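PDB 3QO8: serine--tRNA ligase, cytoplasmic from Candida albicans, which catalyses the attachment of serine to tRNA(Ser), first activating serine with ATP to Ser-AMP and then transferring it to the acceptor end of the tRNA. Local coordinates for residues I111-V116 / A348-D353; E123-V128 / G338-E343. All coordinates share one frame; numbering follows the deposited sequence.

Interaction 1: I111-V116 / A348-D353; sequences IVHESV and AAKKYD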
ATOM      1  N   ILE A 111     -23.546 -20.715  -9.287  1.00 24.85           N
ATOM      2  CA  ILE A 111     -24.996 -20.855  -9.457  1.00 26.55           C
ATOM      3  C   ILE A 111     -25.736 -19.770  -8.697  1.00 25.90           C
ATOM      4  O   ILE A 111     -25.648 -19.688  -7.470  1.00 25.06           O
ATOM      5  CB  ILE A 111     -25.514 -22.208  -8.946  1.00 29.42           C
ATOM      6  CG1 ILE A 111     -24.772 -23.359  -9.627  1.00 31.08           C
ATOM      7  CG2 ILE A 111     -27.034 -22.316  -9.157  1.00 28.80           C
ATOM      8  CD1 ILE A 111     -24.639 -23.175 -11.096  1.00 37.37           C
ATOM      9  N   VAL A 112     -26.467 -18.938  -9.424  1.00 19.28           N
ATOM     10  CA  VAL A 112     -27.259 -17.895  -8.793  1.00 30.54           C
ATOM     11  C   VAL A 112     -28.368 -18.479  -7.926  1.00 29.73           C
ATOM     12  O   VAL A 112     -29.175 -19.290  -8.378  1.00 26.08           O
ATOM     13  CB  VAL A 112     -27.876 -16.941  -9.823  1.00 28.36           C
ATOM     14  CG1 VAL A 112     -28.703 -15.895  -9.107  1.00 23.56           C
ATOM     15  CG2 VAL A 112     -26.775 -16.297 -10.651  1.00 29.68           C
ATOM     16  N   HIS A 113     -28.394 -18.048  -6.673  1.00 25.22           N
ATOM     17  CA  HIS A 113     -29.364 -18.535  -5.715  1.00 25.63           C
ATOM     18  C   HIS A 113     -30.780 -18.211  -6.189  1.00 29.56           C
ATOM     19  O   HIS A 113     -31.046 -17.127  -6.715  1.00 22.45           O
ATOM     20  CB  HIS A 113     -29.087 -17.921  -4.346  1.00 27.00           C
ATOM     21  CG  HIS A 113     -29.866 -18.548  -3.235  1.00 36.50           C
ATOM     22  ND1 HIS A 113     -30.972 -17.949  -2.673  1.00 42.43           N
ATOM     23  CD2 HIS A 113     -29.705 -19.725  -2.587  1.00 36.88           C
ATOM     24  CE1 HIS A 113     -31.452 -18.724  -1.718  1.00 40.14           C
ATOM     25  NE2 HIS A 113     -30.702 -19.806  -1.644  1.00 38.78           N
ATOM     26  N   GLU A 114     -31.680 -19.172  -6.021  1.00 29.11           N
ATOM     27  CA  GLU A 114     -33.060 -19.034  -6.494  1.00 32.10           C
ATOM     28  C   GLU A 114     -33.794 -17.803  -5.985  1.00 38.21           C
ATOM     29  O   GLU A 114     -34.773 -17.364  -6.590  1.00 41.29           O
ATOM     30  CB  GLU A 114     -33.863 -20.288  -6.146  1.00 31.12           C
ATOM     31  CG  GLU A 114     -33.499 -21.492  -6.993  1.00 42.66           C
ATOM     32  CD  GLU A 114     -33.878 -21.310  -8.453  1.00 61.40           C
ATOM     33  OE1 GLU A 114     -34.571 -20.316  -8.769  1.00 70.84           O
ATOM     34  OE2 GLU A 114     -33.488 -22.162  -9.285  1.00 60.83           O
ATOM     35  N   SER A 115     -33.339 -17.243  -4.875  1.00 34.28           N
ATOM     36  CA  SER A 115     -34.021 -16.092  -4.301  1.00 36.27           C
ATOM     37  C   SER A 115     -33.621 -14.774  -4.966  1.00 38.05           C
ATOM     38  O   SER A 115     -34.230 -13.750  -4.696  1.00 40.35           O
ATOM     39  CB  SER A 115     -33.764 -16.005  -2.802  1.00 26.67           C
ATOM     40  OG  SER A 115     -32.440 -15.565  -2.548  1.00 33.82           O
ATOM     41  N   VAL A 116     -32.598 -14.799  -5.817  1.00 32.03           N
ATOM     42  CA  VAL A 116     -32.113 -13.584  -6.473  1.00 26.11           C
ATOM     43  C   VAL A 116     -33.002 -13.174  -7.653  1.00 30.14           C
ATOM     44  O   VAL A 116     -33.372 -14.010  -8.471  1.00 27.84           O
ATOM     45  CB  VAL A 116     -30.645 -13.749  -6.957  1.00 25.05           C
ATOM     46  CG1 VAL A 116     -30.184 -12.525  -7.751  1.00 21.27           C
ATOM     47  CG2 VAL A 116     -29.700 -13.988  -5.760  1.00 22.69           C
ATOM     48  N   ALA A 348     -20.109 -14.851  -6.574  1.00 17.28           N
ATOM     49  CA  ALA A 348     -21.264 -14.648  -5.709  1.00 21.20           C
ATOM     50  C   ALA A 348     -22.485 -15.437  -6.165  1.00 25.91           C
ATOM     51  O   ALA A 348     -22.897 -15.330  -7.318  1.00 25.32           O
ATOM     52  CB  ALA A 348     -21.605 -13.157  -5.626  1.00 22.58           C
ATOM     53  N   ALA A 349     -23.056 -16.228  -5.255  1.00 22.81           N
ATOM     54  CA  ALA A 349     -24.343 -16.867  -5.497  1.00 20.26           C
ATOM     55  C   ALA A 349     -25.474 -15.915  -5.097  1.00 22.95           C
ATOM     56  O   ALA A 349     -26.580 -16.016  -5.613  1.00 19.74           O
ATOM     57  CB  ALA A 349     -24.461 -18.182  -4.728  1.00 21.54           C
ATOM     58  N   LYS A 350     -25.178 -14.991  -4.185  1.00 21.83           N
ATOM     59  CA  LYS A 350     -26.152 -14.004  -3.716  1.00 23.13           C
ATOM     60  C   LYS A 350     -25.395 -12.819  -3.149  1.00 22.95           C
ATOM     61  O   LYS A 350     -24.378 -13.009  -2.473  1.00 20.11           O
ATOM     62  CB  LYS A 350     -27.029 -14.611  -2.618  1.00 24.50           C
ATOM     63  CG  LYS A 350     -28.141 -13.693  -2.103  1.00 29.47           C
ATOM     64  CD  LYS A 350     -28.943 -14.374  -1.007  1.00 37.04           C
ATOM     65  CE  LYS A 350     -30.086 -13.488  -0.510  1.00 46.18           C
ATOM     66  NZ  LYS A 350     -31.151 -13.241  -1.538  1.00 46.57           N
ATOM     67  N   LYS A 351     -25.887 -11.606  -3.397  1.00 21.78           N
ATOM     68  CA  LYS A 351     -25.245 -10.412  -2.861  1.00 22.31           C
ATOM     69  C   LYS A 351     -26.251  -9.362  -2.379  1.00 21.74           C
ATOM     70  O   LYS A 351     -27.242  -9.087  -3.056  1.00 22.58           O
ATOM     71  CB  LYS A 351     -24.331  -9.798  -3.916  1.00 21.76           C
ATOM     72  CG  LYS A 351     -23.551  -8.588  -3.436  1.00 25.24           C
ATOM     73  CD  LYS A 351     -22.464  -8.253  -4.426  1.00 31.06           C
ATOM     74  CE  LYS A 351     -22.854  -7.069  -5.268  1.00 30.00           C
ATOM     75  NZ  LYS A 351     -21.884  -6.859  -6.367  1.00 47.51           N
ATOM     76  N   TYR A 352     -25.993  -8.794  -1.203  1.00 19.80           N
ATOM     77  CA  TYR A 352     -26.755  -7.655  -0.686  1.00 21.78           C
ATOM     78  C   TYR A 352     -25.819  -6.479  -0.614  1.00 27.01           C
ATOM     79  O   TYR A 352     -24.684  -6.627  -0.167  1.00 24.01           O
ATOM     80  CB  TYR A 352     -27.245  -7.902   0.742  1.00 17.47           C
ATOM     81  CG  TYR A 352     -28.533  -8.683   0.902  1.00 24.91           C
ATOM     82  CD1 TYR A 352     -29.180  -9.256  -0.182  1.00 22.77           C
ATOM     83  CD2 TYR A 352     -29.101  -8.841   2.162  1.00 23.99           C
ATOM     84  CE1 TYR A 352     -30.350  -9.972  -0.008  1.00 27.85           C
ATOM     85  CE2 TYR A 352     -30.258  -9.552   2.342  1.00 27.37           C
ATOM     86  CZ  TYR A 352     -30.883 -10.113   1.261  1.00 29.85           C
ATOM     87  OH  TYR A 352     -32.045 -10.815   1.469  1.00 38.22           O
ATOM     88  N   ASP A 353     -26.291  -5.303  -1.011  1.00 20.73           N
ATOM     89  CA  ASP A 353     -25.521  -4.094  -0.775  1.00 20.40           C
ATOM     90  C   ASP A 353     -26.231  -3.272   0.297  1.00 27.19           C
ATOM     91  O   ASP A 353     -27.470  -3.241   0.362  1.00 23.50           O
ATOM     92  CB  ASP A 353     -25.393  -3.252  -2.052  1.00 16.97           C
ATOM     93  CG  ASP A 353     -24.358  -3.799  -3.028  1.00 25.28           C
ATOM     94  OD1 ASP A 353     -23.810  -4.904  -2.797  1.00 21.82           O
ATOM     95  OD2 ASP A 353     -24.107  -3.119  -4.044  1.00 26.43           O
TER
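Ser115 OG is gripped by two nitrogens. Lys350 NZ donates to Ser115 OG across the contact at 2.8 Å. His113 ND1 lies 2.8 Å from Ser115 OG within the turn. The hydroxyl meets the imidazole at its edge, in the ring plane; either partner could be the donor there. The lysine chain runs straight through CE, and its last torsion bends (chi4 66°) to set NZ against the serine. On the way Lys350 CG passes Val116 CG2 at 4.0 Å, the two side chains sliding past each other in opposite directions. His113 N adds a nearly straight backbone bond to Ala349 O at 2.9 Å (N-H...O angle 172°). Val116 CG2 also lies 3.7 Å from Ala349 O. Ala349 CB presses on Ile111 O at 3.3 Å. His113 to Val116 form a type I beta turn, closed by Val116 N to His113 O. Ala349 and Lys350 form a classic beta bulge opposite Asn372. The linker after helix 74-107 is thus pinned to the start of strand 350-358 in the catalytic core. With Lys350 NZ 4.8 Å from His113 ND1, the ammonium would probably disfavour a second positive charge on the imidazole.

Interaction 2: E123-V128 / G338-E343; sequences ENNELV and GIVSGE
A short antiparallel bridge joins the start of strand 126-131 to the end of strand 334-338, at one edge of the catalytic-domain sheet, counted within this chain. Glu126 and Gly338 form a hydrogen-bonded pair. Glu126 N donates to Gly338 O at 2.9 Å, and Gly338 N returns a bond to Glu126 O at 2.8 Å. Asn125 CA also approaches Gly338 O, 3.3 Å away, as a CA-H...O contact. Beyond the bridge the Asn125 side chain takes over from the backbone. Its CG stands anti to the carbonyl carbon (chi1 -75°). Asn125 OD1 accepts from Val340 N at 3.1 Å, a bent bond (N-H...O angle 150°) with the donor tilted 32° from the amide plane. The same amide lies beside Ile339, the two side chains pointing the same way, and Asn125 ND2 is 3.7 Å from Ile339 CD1. The side chains of Val340 and Asn125 cross at about a right angle, and Val340 CG1 packs against Asn124 C at 3.5 Å. At the other end of the bridge, Val128 CG2 sits 3.6 Å from Gly338 N. Strand 126-131 continues the pairing as Val128 bonds to Val336. This is antiparallel strand pairing, here adding strand 126-131 to the largely antiparallel sheet of a class II synthetase core.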
ATOM      1  N   GLU A 123     -32.441  -1.334 -11.532  1.00 31.05           N
ATOM      2  CA  GLU A 123     -33.732  -0.764 -11.171  1.00 41.00           C
ATOM      3  C   GLU A 123     -34.570  -1.825 -10.475  1.00 37.92           C
ATOM      4  O   GLU A 123     -35.475  -1.503  -9.706  1.00 31.22           O
ATOM      5  CB  GLU A 123     -34.470  -0.251 -12.409  1.00 54.66           C
ATOM      6  CG  GLU A 123     -33.893   1.026 -12.990  1.00 73.93           C
ATOM      7  CD  GLU A 123     -34.124   2.233 -12.096  1.00 86.81           C
ATOM      8  OE1 GLU A 123     -33.158   2.989 -11.856  1.00 90.52           O
ATOM      9  OE2 GLU A 123     -35.273   2.427 -11.639  1.00 89.08           O
ATOM     10  N   ASN A 124     -34.246  -3.090 -10.742  1.00 34.49           N
ATOM     11  CA  ASN A 124     -35.006  -4.216 -10.210  1.00 34.88           C
ATOM     12  C   ASN A 124     -34.392  -4.858  -8.975  1.00 32.81           C
ATOM     13  O   ASN A 124     -34.861  -5.912  -8.532  1.00 30.09           O
ATOM     14  CB  ASN A 124     -35.234  -5.270 -11.299  1.00 29.98           C
ATOM     15  CG  ASN A 124     -36.129  -4.755 -12.419  1.00 38.12           C
ATOM     16  OD1 ASN A 124     -35.739  -4.723 -13.587  1.00 41.56           O
ATOM     17  ND2 ASN A 124     -37.336  -4.348 -12.059  1.00 37.39           N
ATOM     18  N   ASN A 125     -33.332  -4.244  -8.441  1.00 24.05           N
ATOM     19  CA  ASN A 125     -32.784  -4.657  -7.154  1.00 22.52           C
ATOM     20  C   ASN A 125     -33.913  -4.779  -6.153  1.00 29.96           C
ATOM     21  O   ASN A 125     -34.808  -3.942  -6.124  1.00 28.01           O
ATOM     22  CB  ASN A 125     -31.784  -3.630  -6.617  1.00 26.63           C
ATOM     23  CG  ASN A 125     -30.451  -3.664  -7.344  1.00 29.91           C
ATOM     24  OD1 ASN A 125     -30.175  -4.573  -8.127  1.00 25.37           O
ATOM     25  ND2 ASN A 125     -29.609  -2.668  -7.071  1.00 26.88           N
ATOM     26  N   GLU A 126     -33.870  -5.823  -5.338  1.00 31.46           N
ATOM     27  CA  GLU A 126     -34.864  -6.023  -4.297  1.00 30.53           C
ATOM     28  C   GLU A 126     -34.630  -5.029  -3.167  1.00 28.06           C
ATOM     29  O   GLU A 126     -33.501  -4.851  -2.709  1.00 26.31           O
ATOM     30  CB  GLU A 126     -34.776  -7.456  -3.768  1.00 32.57           C
ATOM     31  CG  GLU A 126     -35.596  -7.711  -2.521  1.00 42.41           C
ATOM     32  CD  GLU A 126     -35.382  -9.105  -1.967  1.00 58.76           C
ATOM     33  OE1 GLU A 126     -34.578  -9.859  -2.564  1.00 67.29           O
ATOM     34  OE2 GLU A 126     -36.011  -9.440  -0.934  1.00 56.41           O
ATOM     35  N   LEU A 127     -35.686  -4.362  -2.723  1.00 26.51           N
ATOM     36  CA  LEU A 127     -35.564  -3.475  -1.575  1.00 28.40           C
ATOM     37  C   LEU A 127     -35.813  -4.313  -0.340  1.00 29.15           C
ATOM     38  O   LEU A 127     -36.950  -4.656  -0.032  1.00 29.92           O
ATOM     39  CB  LEU A 127     -36.547  -2.300  -1.649  1.00 30.84           C
ATOM     40  CG  LEU A 127     -36.500  -1.358  -0.436  1.00 31.79           C
ATOM     41  CD1 LEU A 127     -35.112  -0.707  -0.271  1.00 32.26           C
ATOM     42  CD2 LEU A 127     -37.591  -0.288  -0.496  1.00 37.04           C
ATOM     43  N   VAL A 128     -34.731  -4.682   0.337  1.00 23.52           N
ATOM     44  CA  VAL A 128     -34.795  -5.642   1.436  1.00 29.43           C
ATOM     45  C   VAL A 128     -35.230  -4.983   2.745  1.00 31.76           C
ATOM     46  O   VAL A 128     -36.169  -5.434   3.392  1.00 37.76           O
ATOM     47  CB  VAL A 128     -33.435  -6.369   1.632  1.00 30.63           C
ATOM     48  CG1 VAL A 128     -33.473  -7.277   2.854  1.00 30.21           C
ATOM     49  CG2 VAL A 128     -33.081  -7.163   0.383  1.00 28.84           C
ATOM     50  N   GLY A 338     -31.137  -6.252  -2.543  1.00 20.47           N
ATOM     51  CA  GLY A 338     -30.738  -7.519  -3.123  1.00 20.30           C
ATOM     52  C   GLY A 338     -30.361  -7.309  -4.576  1.00 27.09           C
ATOM     53  O   GLY A 338     -31.213  -7.024  -5.414  1.00 25.34           O
ATOM     54  N   ILE A 339     -29.075  -7.459  -4.872  1.00 21.97           N
ATOM     55  CA  ILE A 339     -28.544  -7.167  -6.200  1.00 20.10           C
ATOM     56  C   ILE A 339     -29.053  -8.146  -7.267  1.00 22.65           C
ATOM     57  O   ILE A 339     -29.050  -9.365  -7.056  1.00 24.42           O
ATOM     58  CB  ILE A 339     -26.982  -7.163  -6.175  1.00 24.30           C
ATOM     59  CG1 ILE A 339     -26.469  -6.139  -5.162  1.00 24.38           C
ATOM     60  CG2 ILE A 339     -26.419  -6.868  -7.559  1.00 23.86           C
ATOM     61  CD1 ILE A 339     -26.906  -4.687  -5.466  1.00 21.70           C
ATOM     62  N   VAL A 340     -29.465  -7.611  -8.416  1.00 21.13           N
ATOM     63  CA  VAL A 340     -30.010  -8.438  -9.498  1.00 21.95           C
ATOM     64  C   VAL A 340     -28.962  -9.397 -10.057  1.00 22.45           C
ATOM     65  O   VAL A 340     -27.762  -9.112 -10.009  1.00 24.20           O
ATOM     66  CB  VAL A 340     -30.575  -7.582 -10.665  1.00 28.87           C
ATOM     67  CG1 VAL A 340     -31.806  -6.800 -10.213  1.00 26.63           C
ATOM     68  CG2 VAL A 340     -29.495  -6.645 -11.219  1.00 28.84           C
ATOM     69  N   SER A 341     -29.423 -10.517 -10.607  1.00 25.07           N
ATOM     70  CA  SER A 341     -28.519 -11.558 -11.104  1.00 26.94           C
ATOM     71  C   SER A 341     -27.465 -11.034 -12.078  1.00 30.78           C
ATOM     72  O   SER A 341     -26.331 -11.498 -12.070  1.00 30.09           O
ATOM     73  CB  SER A 341     -29.305 -12.691 -11.758  1.00 27.02           C
ATOM     74  OG  SER A 341     -30.189 -12.186 -12.754  1.00 27.34           O
ATOM     75  N   GLY A 342     -27.842 -10.067 -12.910  1.00 30.77           N
ATOM     76  CA  GLY A 342     -26.963  -9.581 -13.959  1.00 27.62           C
ATOM     77  C   GLY A 342     -25.804  -8.735 -13.474  1.00 31.27           C
ATOM     78  O   GLY A 342     -24.916  -8.398 -14.252  1.00 37.68           O
ATOM     79  N   GLU A 343     -25.813  -8.407 -12.184  1.00 28.10           N
ATOM     80  CA  GLU A 343     -24.780  -7.585 -11.565  1.00 26.66           C
ATOM     81  C   GLU A 343     -23.933  -8.342 -10.536  1.00 30.79           C
ATOM     82  O   GLU A 343     -23.167  -7.734  -9.789  1.00 36.25           O
ATOM     83  CB  GLU A 343     -25.432  -6.379 -10.886  1.00 32.90           C
ATOM     84  CG  GLU A 343     -26.084  -5.422 -11.857  1.00 39.83           C
ATOM     85  CD  GLU A 343     -25.063  -4.565 -12.571  1.00 45.72           C
ATOM     86  OE1 GLU A 343     -24.293  -3.872 -11.874  1.00 51.68           O
ATOM     87  OE2 GLU A 343     -25.023  -4.593 -13.818  1.00 42.23           O
TER

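Both interactions tie the chain that follows helix 74-107 to the same sheet, and their centres lie about 9 Å apart. Each is partly buried. Interaction 1 fastens a loop to strand 350-358 by one backbone bond and one side-chain bond, the latter joining the amine of buried Lys350 to the hydroxyl of exposed Ser115. Interaction 2 is strand pairing by backbone, with one asparagine amide extending it and no charged side chain in its bonds. The two also touch directly. A probable hydrogen bond joins Ile339 N to Lys351 O at 3.1 Å, and Val116 CG1 packs on Ile339 O and Ser341 N. Ile339 CD1 meets Asp353 OD2, and Asp353 OD1 bonds Ser369, a magnesium ligand.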